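Local coordinates for periplasmic binding protein (Veillonella parvula, PDB 4N01), which probably captures a solute, perhaps a metal-chelate such as a siderophore or haem-like compound, in the periplasm for hand-over to a membrane transporter, at residues E75-Q79 / P316-T320; P125-G130 / K149-P155. All coordinates share one frame; numbering follows the deposited sequence.

Contact 1 (E75-Q79 / P316-T320)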
loop_
_atom_site.group_PDB
_atom_site.type_symbol
_atom_site.label_atom_id
_atom_site.label_comp_id
_atom_site.label_asym_id
_atom_site.label_seq_id
_atom_site.Cartn_x
_atom_site.Cartn_y
_atom_site.Cartn_z
ATOM N N GLU A 75 1.600 -8.914 4.288
ATOM C CA GLU A 75 0.707 -8.493 5.363
ATOM C C GLU A 75 -0.738 -8.903 5.101
ATOM O O GLU A 75 -1.424 -9.350 6.020
ATOM C CB GLU A 75 0.876 -6.988 5.680
ATOM C CG GLU A 75 2.300 -6.709 6.192
ATOM C CD GLU A 75 2.563 -5.276 6.648
ATOM O OE1 GLU A 75 1.739 -4.367 6.372
ATOM O OE2 GLU A 75 3.620 -5.057 7.298
HETATM N N MSE A 76 -1.177 -8.797 3.846
HETATM C CA MSE A 76 -2.524 -9.222 3.480
HETATM C C MSE A 76 -2.720 -10.686 3.812
HETATM O O MSE A 76 -3.728 -11.068 4.404
HETATM C CB MSE A 76 -2.788 -8.975 1.993
HETATM C CG MSE A 76 -2.886 -7.494 1.677
HETATM SE SE MSE A 76 -2.984 -7.189 -0.239
HETATM C CE MSE A 76 -4.696 -8.025 -0.575
HETATM N N MSE A 77 -1.741 -11.506 3.453
HETATM C CA MSE A 77 -1.852 -12.936 3.708
HETATM C C MSE A 77 -1.811 -13.260 5.201
HETATM O O MSE A 77 -2.576 -14.099 5.679
HETATM C CB MSE A 77 -0.774 -13.709 2.941
HETATM C CG MSE A 77 -0.996 -13.689 1.431
HETATM SE SE MSE A 77 0.126 -15.009 0.552
HETATM C CE MSE A 77 -0.660 -16.626 1.300
ATOM N N LEU A 78 -0.939 -12.589 5.944
ATOM C CA LEU A 78 -0.853 -12.836 7.389
ATOM C C LEU A 78 -2.136 -12.401 8.109
ATOM O O LEU A 78 -2.572 -13.037 9.079
ATOM C CB LEU A 78 0.371 -12.134 7.991
ATOM C CG LEU A 78 1.736 -12.666 7.526
ATOM C CD1 LEU A 78 2.859 -11.761 8.004
ATOM C CD2 LEU A 78 1.973 -14.104 8.010
ATOM N N GLN A 79 -2.749 -11.329 7.620
ATOM C CA GLN A 79 -3.966 -10.813 8.237
ATOM C C GLN A 79 -5.078 -11.858 8.138
ATOM O O GLN A 79 -5.898 -11.988 9.048
ATOM C CB GLN A 79 -4.384 -9.500 7.562
ATOM C CG GLN A 79 -5.615 -8.828 8.164
ATOM C CD GLN A 79 -5.356 -8.274 9.551
ATOM O OE1 GLN A 79 -4.504 -7.403 9.735
ATOM N NE2 GLN A 79 -6.090 -8.781 10.538
ATOM N N PRO A 316 -1.836 0.083 -0.877
ATOM C CA PRO A 316 -2.710 -1.062 -0.586
ATOM C C PRO A 316 -2.115 -2.024 0.442
ATOM O O PRO A 316 -0.900 -2.226 0.456
ATOM C CB PRO A 316 -2.814 -1.759 -1.940
ATOM C CG PRO A 316 -2.721 -0.628 -2.929
ATOM C CD PRO A 316 -1.697 0.306 -2.331
ATOM N N GLY A 317 -2.963 -2.601 1.289
ATOM C CA GLY A 317 -2.505 -3.497 2.341
ATOM C C GLY A 317 -3.588 -3.663 3.386
ATOM O O GLY A 317 -4.771 -3.712 3.048
ATOM N N VAL A 318 -3.196 -3.742 4.654
ATOM C CA VAL A 318 -4.157 -3.993 5.722
ATOM C C VAL A 318 -4.153 -2.859 6.732
ATOM O O VAL A 318 -4.840 -2.927 7.741
ATOM C CB VAL A 318 -3.867 -5.322 6.445
ATOM C CG1 VAL A 318 -3.934 -6.477 5.460
ATOM C CG2 VAL A 318 -2.500 -5.257 7.117
ATOM N N ARG A 319 -3.392 -1.800 6.445
ATOM C CA ARG A 319 -3.210 -0.739 7.431
ATOM C C ARG A 319 -4.062 0.492 7.183
ATOM O O ARG A 319 -4.021 1.431 7.985
ATOM C CB ARG A 319 -1.751 -0.283 7.466
ATOM C CG ARG A 319 -0.731 -1.400 7.635
ATOM C CD ARG A 319 0.619 -0.761 7.875
ATOM N NE ARG A 319 1.708 -1.726 7.812
ATOM C CZ ARG A 319 2.896 -1.539 8.373
ATOM N NH1 ARG A 319 3.140 -0.431 9.073
ATOM N NH2 ARG A 319 3.832 -2.464 8.247
ATOM N N THR A 320 -4.798 0.516 6.075
ATOM C CA THR A 320 -5.386 1.776 5.620
ATOM C C THR A 320 -6.328 2.459 6.599
ATOM O O THR A 320 -6.134 3.630 6.937
ATOM C CB THR A 320 -6.127 1.636 4.264
ATOM O OG1 THR A 320 -5.265 0.990 3.321
ATOM C CG2 THR A 320 -6.494 3.012 3.737
HETATM O O HOH W 1 -0.394 -3.498 4.862
HETATM O O HOH W 2 -5.677 -4.855 9.673
#
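Glu75 and Arg319 join helix 71-79 to the loop before helix 320-332, far along the chain, through a side-on, two-bond salt bridge. Arg319 NE donates to Glu75 OE1 at 3.0 Å and Arg319 NH2 to Glu75 OE2 at 2.8 Å, each oxygen accepting on its syn lone pair. The extended Arg319 chain (chi3 -170°) brings the edge of its guanidinium to the carboxylate, their planes only 18° apart. Glu75 OE2 also accepts from Gln71 NE2 and the backbone N of Tyr97, which probably helps to hold the carboxylate's rotation.

Two waters extend the polar grip. One donates to Glu75 OE1 and accepts from Val318 N; the other donates to both Gln79 OE1 and Val318 O.

Between these polar links sits Val318, whose two methyls serve different neighbours. Its CG1 lies 3.7 Å from both Met76 CA and Gln79 CB, while CG2 lies near Gln79 OE1 and Glu75 CB. The selenomethionine Met76 sets its CG against Gly317 CA at 4.1 Å.

Because Arg319 and two further N-H donors face the buried Glu75 carboxylate, they probably offset the cost of burying it and favour its ionised form, making the link strongly directional.

Contact 2 (P125-G130 / K149-P155)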
loop_
_atom_site.group_PDB
_atom_site.type_symbol
_atom_site.label_atom_id
_atom_site.label_comp_id
_atom_site.label_asym_id
_atom_site.label_seq_id
_atom_site.Cartn_x
_atom_site.Cartn_y
_atom_site.Cartn_z
ATOM N N PRO A 125 7.149 -23.618 -4.841
ATOM C CA PRO A 125 5.971 -22.744 -4.757
ATOM C C PRO A 125 4.859 -23.207 -5.687
ATOM O O PRO A 125 5.141 -23.801 -6.733
ATOM C CB PRO A 125 6.507 -21.397 -5.246
ATOM C CG PRO A 125 7.615 -21.767 -6.186
ATOM C CD PRO A 125 8.256 -22.979 -5.580
ATOM N N ASP A 126 3.611 -22.933 -5.316
ATOM C CA ASP A 126 2.482 -23.249 -6.184
ATOM C C ASP A 126 1.629 -22.010 -6.428
ATOM O O ASP A 126 0.718 -22.020 -7.259
ATOM C CB ASP A 126 1.647 -24.415 -5.624
ATOM C CG ASP A 126 1.107 -24.156 -4.214
ATOM O OD1 ASP A 126 1.399 -23.095 -3.616
ATOM O OD2 ASP A 126 0.395 -25.046 -3.689
ATOM N N PHE A 127 1.964 -20.932 -5.723
ATOM C CA PHE A 127 1.218 -19.679 -5.807
ATOM C C PHE A 127 2.172 -18.545 -5.467
ATOM O O PHE A 127 2.979 -18.674 -4.544
ATOM C CB PHE A 127 0.064 -19.711 -4.801
ATOM C CG PHE A 127 -0.741 -18.435 -4.724
ATOM C CD1 PHE A 127 -1.893 -18.283 -5.477
ATOM C CD2 PHE A 127 -0.364 -17.406 -3.866
ATOM C CE1 PHE A 127 -2.653 -17.115 -5.393
ATOM C CE2 PHE A 127 -1.122 -16.232 -3.772
ATOM C CZ PHE A 127 -2.269 -16.094 -4.538
ATOM N N ALA A 128 2.091 -17.440 -6.206
ATOM C CA ALA A 128 2.945 -16.289 -5.915
ATOM C C ALA A 128 2.121 -15.031 -6.031
ATOM O O ALA A 128 1.243 -14.954 -6.887
ATOM C CB ALA A 128 4.123 -16.236 -6.871
ATOM N N THR A 129 2.397 -14.052 -5.170
ATOM C CA THR A 129 1.689 -12.774 -5.225
ATOM C C THR A 129 2.649 -11.652 -4.852
ATOM O O THR A 129 3.687 -11.904 -4.240
ATOM C CB THR A 129 0.477 -12.759 -4.268
ATOM O OG1 THR A 129 -0.233 -11.514 -4.406
ATOM C CG2 THR A 129 0.939 -12.918 -2.821
ATOM N N GLY A 130 2.311 -10.419 -5.228
ATOM C CA GLY A 130 3.186 -9.281 -4.986
ATOM C C GLY A 130 2.829 -8.111 -5.882
ATOM O O GLY A 130 1.887 -8.200 -6.669
ATOM N N LYS A 149 4.040 -24.097 -13.534
ATOM C CA LYS A 149 2.688 -24.293 -12.992
ATOM C C LYS A 149 2.369 -23.467 -11.743
ATOM O O LYS A 149 1.408 -23.756 -11.029
ATOM C CB LYS A 149 2.408 -25.779 -12.731
ATOM C CG LYS A 149 2.611 -26.683 -13.943
ATOM C CD LYS A 149 2.549 -28.154 -13.539
ATOM C CE LYS A 149 2.520 -29.077 -14.752
ATOM N NZ LYS A 149 2.516 -30.513 -14.356
ATOM N N VAL A 150 3.156 -22.429 -11.485
ATOM C CA VAL A 150 2.849 -21.520 -10.386
ATOM C C VAL A 150 1.680 -20.614 -10.783
ATOM O O VAL A 150 1.689 -20.037 -11.872
ATOM C CB VAL A 150 4.074 -20.637 -10.032
ATOM C CG1 VAL A 150 3.721 -19.619 -8.942
ATOM C CG2 VAL A 150 5.259 -21.509 -9.613
ATOM N N ASN A 151 0.680 -20.500 -9.909
ATOM C CA ASN A 151 -0.415 -19.543 -10.090
ATOM C C ASN A 151 -0.019 -18.174 -9.552
ATOM O O ASN A 151 0.445 -18.066 -8.414
ATOM C CB ASN A 151 -1.670 -20.037 -9.361
ATOM C CG ASN A 151 -2.279 -21.273 -10.015
ATOM O OD1 ASN A 151 -2.374 -21.347 -11.241
ATOM N ND2 ASN A 151 -2.682 -22.246 -9.202
ATOM N N ILE A 152 -0.204 -17.125 -10.353
ATOM C CA ILE A 152 0.168 -15.782 -9.931
ATOM C C ILE A 152 -1.086 -14.943 -9.756
ATOM O O ILE A 152 -1.961 -14.933 -10.626
ATOM C CB ILE A 152 1.057 -15.090 -10.978
ATOM C CG1 ILE A 152 2.298 -15.939 -11.260
ATOM C CG2 ILE A 152 1.462 -13.701 -10.499
ATOM C CD1 ILE A 152 3.181 -15.389 -12.373
ATOM N N TRP A 153 -1.175 -14.239 -8.633
ATOM C CA TRP A 153 -2.314 -13.367 -8.362
ATOM C C TRP A 153 -1.810 -12.030 -7.878
ATOM O O TRP A 153 -0.936 -11.972 -7.012
ATOM C CB TRP A 153 -3.200 -13.967 -7.271
ATOM C CG TRP A 153 -4.344 -13.076 -6.913
ATOM C CD1 TRP A 153 -5.484 -12.883 -7.633
ATOM C CD2 TRP A 153 -4.454 -12.241 -5.751
ATOM N NE1 TRP A 153 -6.301 -11.985 -6.990
ATOM C CE2 TRP A 153 -5.692 -11.579 -5.831
ATOM C CE3 TRP A 153 -3.625 -11.994 -4.652
ATOM C CZ2 TRP A 153 -6.126 -10.681 -4.853
ATOM C CZ3 TRP A 153 -4.058 -11.107 -3.677
ATOM C CH2 TRP A 153 -5.300 -10.464 -3.787
ATOM N N ILE A 154 -2.369 -10.952 -8.414
ATOM C CA ILE A 154 -1.972 -9.605 -8.002
ATOM C C ILE A 154 -3.211 -8.815 -7.598
ATOM O O ILE A 154 -4.191 -8.786 -8.352
ATOM C CB ILE A 154 -1.278 -8.861 -9.161
ATOM C CG1 ILE A 154 -0.000 -9.607 -9.563
ATOM C CG2 ILE A 154 -0.958 -7.413 -8.767
ATOM C CD1 ILE A 154 0.619 -9.092 -10.839
ATOM N N PRO A 155 -3.186 -8.200 -6.403
ATOM C CA PRO A 155 -4.322 -7.364 -5.991
ATOM C C PRO A 155 -4.658 -6.325 -7.062
ATOM O O PRO A 155 -3.763 -5.650 -7.596
ATOM C CB PRO A 155 -3.815 -6.682 -4.720
ATOM C CG PRO A 155 -2.837 -7.691 -4.125
ATOM C CD PRO A 155 -2.161 -8.317 -5.347
HETATM O O HOH W 3 -2.029 -22.297 -6.550
#
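With CG anti to the backbone N in both Phe127 (chi1 176°) and Trp153, the two side chains run side by side, Phe127 CZ resting 3.6 Å from Trp153 CB. Both pack against Ile178, where large apolar rings suit the interface between sheet and helix 165-178. Thr129 has its OG1 opposite the backbone N (chi1 -177°), which aims the hydroxyl at the neighbouring strand: OG1 donates to Trp153 O at 2.7 Å and lies 3.4 Å from Trp153 CE3. An alanine here would lose that donor and is likely to leave Trp153 O without its hydroxyl partner and the indole less closely flanked.

The backbones pair in parallel, Ala128 N to Asn151 O at 2.8 Å and Trp153 N to Ala128 O at 3.1 Å. Asn151 N binds Asp126 O from above the carbonyl plane, and a water bridges that oxygen to Asn151 ND2, a polar group suited to this partly exposed end. Phe127, Thr129, Asn151 and Trp153 share one face; on the other, with Ile152, small Ala128 sets CB 4.0 Å from Val150 CG1. The Asp126 carboxylate accepts from the backbone N atoms of Thr64 and His65.

Strands 127-129 and 151-153, linked through helix 142-147, form the beta-alpha-beta unit at one margin of a five-stranded parallel sheet, as expected of a periplasmic binding protein lobe.

The centres of the two contacts lie about 17 Å apart, and both involve the lobe built on the five-stranded parallel sheet. Along the chain, both segments of contact 2 fall between those of contact 1. Helix 71-79, part of contact 1, packs on contact 2 through Met76 SE, 3.9 Å from Pro155 CG, and Met77 SE, 4.1 Å from Thr129 CG2; helix 165-178 touches both (Met76 on Met172, Trp153 on Lys174). Contact 2 thus belongs to the framework of one lobe. In contact 1, segment 316-320, following the other lobe's four-stranded sheet, returns to the first; Gln79 and Val318 also touch Trp188 of long helix 182-203, which probably connects the lobes, as in related binding proteins with a helical linker.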